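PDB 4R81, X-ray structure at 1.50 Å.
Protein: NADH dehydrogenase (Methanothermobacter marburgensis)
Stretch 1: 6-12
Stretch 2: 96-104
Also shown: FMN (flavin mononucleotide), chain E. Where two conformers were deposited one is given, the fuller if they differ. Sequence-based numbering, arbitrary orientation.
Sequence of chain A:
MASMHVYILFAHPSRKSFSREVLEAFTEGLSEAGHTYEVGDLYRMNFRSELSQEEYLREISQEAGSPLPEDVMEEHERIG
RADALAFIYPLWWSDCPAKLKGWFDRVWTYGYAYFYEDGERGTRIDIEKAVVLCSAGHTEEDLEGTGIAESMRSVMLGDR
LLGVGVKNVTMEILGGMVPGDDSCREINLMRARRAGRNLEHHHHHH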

# COMPACT_ATOMS: atom_id res chain seq x y z
N VAL A 6 7.51 2.98 -23.25
CA VAL A 6 7.12 3.00 -21.84
C VAL A 6 5.92 2.11 -21.59
O VAL A 6 4.92 2.21 -22.30
CB VAL A 6 6.73 4.42 -21.40
CG1 VAL A 6 6.62 4.49 -19.88
CG2 VAL A 6 7.76 5.42 -21.90
N TYR A 7 6.01 1.25 -20.58
CA TYR A 7 4.82 0.55 -20.11
C TYR A 7 4.29 1.32 -18.90
O TYR A 7 4.99 1.48 -17.89
CB TYR A 7 5.07 -0.94 -19.79
CG TYR A 7 3.83 -1.68 -19.32
CD1 TYR A 7 2.63 -1.59 -20.01
CD2 TYR A 7 3.86 -2.48 -18.17
CE1 TYR A 7 1.48 -2.26 -19.58
CE2 TYR A 7 2.73 -3.15 -17.73
CZ TYR A 7 1.54 -3.04 -18.44
OH TYR A 7 0.40 -3.70 -18.03
N ILE A 8 3.06 1.81 -19.04
CA ILE A 8 2.46 2.72 -18.08
C ILE A 8 1.38 2.01 -17.29
O ILE A 8 0.35 1.60 -17.85
CB ILE A 8 1.82 3.94 -18.78
CG1 ILE A 8 2.85 4.66 -19.67
CG2 ILE A 8 1.23 4.88 -17.75
CD1 ILE A 8 2.22 5.71 -20.58
N LEU A 9 1.61 1.85 -16.00
CA LEU A 9 0.61 1.27 -15.11
C LEU A 9 -0.27 2.39 -14.60
O LEU A 9 0.20 3.35 -13.99
CB LEU A 9 1.27 0.56 -13.92
CG LEU A 9 1.97 -0.79 -14.16
CD1 LEU A 9 1.03 -1.74 -14.90
CD2 LEU A 9 3.30 -0.62 -14.93
N PHE A 10 -1.56 2.28 -14.87
CA PHE A 10 -2.52 3.30 -14.48
C PHE A 10 -3.53 2.69 -13.52
O PHE A 10 -4.16 1.67 -13.83
CB PHE A 10 -3.22 3.85 -15.72
CG PHE A 10 -4.28 4.86 -15.42
CD1 PHE A 10 -3.94 6.17 -15.13
CD2 PHE A 10 -5.61 4.51 -15.41
CE1 PHE A 10 -4.92 7.12 -14.85
CE2 PHE A 10 -6.59 5.44 -15.12
CZ PHE A 10 -6.25 6.74 -14.84
N ALA A 11 -3.69 3.31 -12.36
CA ALA A 11 -4.54 2.78 -11.31
C ALA A 11 -5.58 3.78 -10.82
O ALA A 11 -5.29 4.61 -9.96
CB ALA A 11 -3.67 2.32 -10.13
N HIS A 12 -6.80 3.70 -11.36
CA HIS A 12 -7.91 4.54 -10.90
C HIS A 12 -9.24 3.95 -11.37
O HIS A 12 -9.37 3.57 -12.53
CB HIS A 12 -7.78 5.98 -11.42
CG HIS A 12 -8.57 6.97 -10.63
ND1 HIS A 12 -9.95 6.98 -10.61
CD2 HIS A 12 -8.18 8.00 -9.84
CE1 HIS A 12 -10.38 7.95 -9.83
NE2 HIS A 12 -9.32 8.59 -9.35
N1 FMN E . -4.55 12.86 -0.39
C2 FMN E . -3.38 12.96 0.33
O2 FMN E . -2.67 13.95 0.21
N3 FMN E . -2.99 11.95 1.20
C4 FMN E . -3.78 10.83 1.34
O4 FMN E . -3.41 9.94 2.11
C4A FMN E . -4.97 10.71 0.62
N5 FMN E . -5.78 9.61 0.76
C5A FMN E . -6.94 9.51 0.03
C6 FMN E . -7.75 8.38 0.16
C7 FMN E . -8.93 8.26 -0.57
C7M FMN E . -9.79 7.04 -0.44
C8 FMN E . -9.31 9.29 -1.44
C8M FMN E . -10.58 9.18 -2.23
C9 FMN E . -8.50 10.41 -1.56
C9A FMN E . -7.32 10.53 -0.84
N10 FMN E . -6.51 11.65 -0.96
C10 FMN E . -5.34 11.74 -0.24
C1' FMN E . -6.86 12.75 -1.90
C2' FMN E . -6.50 12.21 -3.30
O2' FMN E . -5.11 12.04 -3.46
C3' FMN E . -7.12 13.07 -4.39
O3' FMN E . -8.51 12.82 -4.36
C4' FMN E . -6.56 12.70 -5.76
O4' FMN E . -5.20 13.04 -5.88
C5' FMN E . -7.34 13.36 -6.88
O5' FMN E . -6.94 12.72 -8.07
P FMN E . -8.02 11.84 -8.86
O1P FMN E . -9.09 12.78 -9.37
O2P FMN E . -7.35 11.14 -10.02
O3P FMN E . -8.64 10.85 -7.90
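Stretch 2 (96-104) CPAKLKGWF

Residues 98-104 form a helix, with Pro97 at its N-cap position, that packs on strand 6-10 and the loop following it. The two axes approach to 9.9 Å, and their N-to-C directions differ by 134°, so the helix runs obliquely back along the strand: Pro97 and Leu100 lie at Ala11, and Trp103 reaches Leu9 and Tyr7. No hydrogen bond joins the stretches; the contact is apolar.

The backbones come nearest at Ala11 and Leu100, whose CA atoms are 6.0 Å apart. Ala11 CB lies 3.8 Å from Leu100 CB. Pro97, in a C-gamma exo pucker, sets its CG 3.9 Å from Ala11 O, a carbonyl left without a polar partner. Leu100 is t at chi1 and p at chi2, which brings its CD1 to 4.3 Å from Leu9 CB.

Trp103 (chi1 t, chi2 91°) turns one indole face to Leu9. Leu9 chi1 (m) places its CG over the Trp103 six-membered ring in a CH-pi contact, 4.0 Å from the centroid, and chi2 (m) brings its CD1 to 3.6 Å from Trp103 CE2. Tyr7, also t at chi1, extends its ring edge so that CE2 lies 4.4 Å from Trp103 CZ2. The His12 CA-to-CB bond points away from stretch 2, and His12 NE2 donates a 2.8 Å hydrogen bond to FMN O3P.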

# COMPACT_ATOMS: atom_id res chain seq x y z
N CYS A 96 -0.06 3.78 -2.82
CA CYS A 96 -0.90 3.62 -3.99
C CYS A 96 -2.22 2.88 -3.69
O CYS A 96 -2.39 2.26 -2.63
CB CYS A 96 -0.11 2.97 -5.12
SG CYS A 96 0.52 1.40 -4.65
N PRO A 97 -3.18 3.01 -4.61
CA PRO A 97 -4.43 2.27 -4.46
C PRO A 97 -4.14 0.79 -4.31
O PRO A 97 -3.13 0.31 -4.84
CB PRO A 97 -5.13 2.51 -5.80
CG PRO A 97 -4.70 3.89 -6.16
CD PRO A 97 -3.24 3.93 -5.76
N ALA A 98 -4.99 0.08 -3.58
CA ALA A 98 -4.84 -1.35 -3.39
C ALA A 98 -4.62 -2.09 -4.70
O ALA A 98 -3.86 -3.07 -4.74
CB ALA A 98 -6.04 -1.92 -2.65
N LYS A 99 -5.30 -1.64 -5.76
CA LYS A 99 -5.18 -2.27 -7.07
C LYS A 99 -3.72 -2.29 -7.56
O LYS A 99 -3.24 -3.30 -8.08
CB LYS A 99 -6.07 -1.58 -8.11
CG LYS A 99 -5.87 -2.11 -9.52
CD LYS A 99 -6.55 -3.46 -9.73
CE LYS A 99 -8.03 -3.29 -10.03
NZ LYS A 99 -8.78 -4.59 -9.96
N LEU A 100 -3.01 -1.17 -7.37
CA LEU A 100 -1.62 -1.10 -7.80
C LEU A 100 -0.71 -1.82 -6.81
O LEU A 100 0.28 -2.44 -7.21
CB LEU A 100 -1.18 0.36 -7.99
CG LEU A 100 0.26 0.61 -8.45
CD1 LEU A 100 0.55 -0.13 -9.75
CD2 LEU A 100 0.50 2.10 -8.59
N LYS A 101 -1.03 -1.73 -5.52
CA LYS A 101 -0.24 -2.44 -4.51
C LYS A 101 -0.24 -3.93 -4.84
O LYS A 101 0.79 -4.60 -4.74
CB LYS A 101 -0.79 -2.22 -3.10
CG LYS A 101 -0.06 -3.00 -2.00
CD LYS A 101 1.46 -2.78 -2.06
CE LYS A 101 2.17 -3.20 -0.80
NZ LYS A 101 1.98 -4.65 -0.50
N GLY A 102 -1.40 -4.43 -5.26
CA GLY A 102 -1.54 -5.84 -5.57
C GLY A 102 -0.78 -6.22 -6.82
O GLY A 102 -0.33 -7.36 -6.95
N TRP A 103 -0.62 -5.26 -7.73
CA TRP A 103 0.21 -5.47 -8.90
C TRP A 103 1.65 -5.75 -8.47
O TRP A 103 2.26 -6.70 -8.94
CB TRP A 103 0.14 -4.26 -9.83
CG TRP A 103 0.81 -4.42 -11.16
CD1 TRP A 103 0.24 -4.87 -12.31
CD2 TRP A 103 2.18 -4.11 -11.48
NE1 TRP A 103 1.16 -4.87 -13.33
CE2 TRP A 103 2.36 -4.40 -12.85
CE3 TRP A 103 3.27 -3.61 -10.75
CZ2 TRP A 103 3.58 -4.22 -13.51
CZ3 TRP A 103 4.49 -3.43 -11.40
CH2 TRP A 103 4.63 -3.74 -12.76
N PHE A 104 2.19 -4.96 -7.54
CA PHE A 104 3.52 -5.24 -7.03
C PHE A 104 3.57 -6.62 -6.35
O PHE A 104 4.46 -7.43 -6.64
CB PHE A 104 4.00 -4.15 -6.05
CG PHE A 104 4.30 -2.83 -6.72
CD1 PHE A 104 5.40 -2.70 -7.56
CD2 PHE A 104 3.50 -1.73 -6.50
CE1 PHE A 104 5.68 -1.49 -8.18
CE2 PHE A 104 3.77 -0.51 -7.12
CZ PHE A 104 4.87 -0.39 -7.95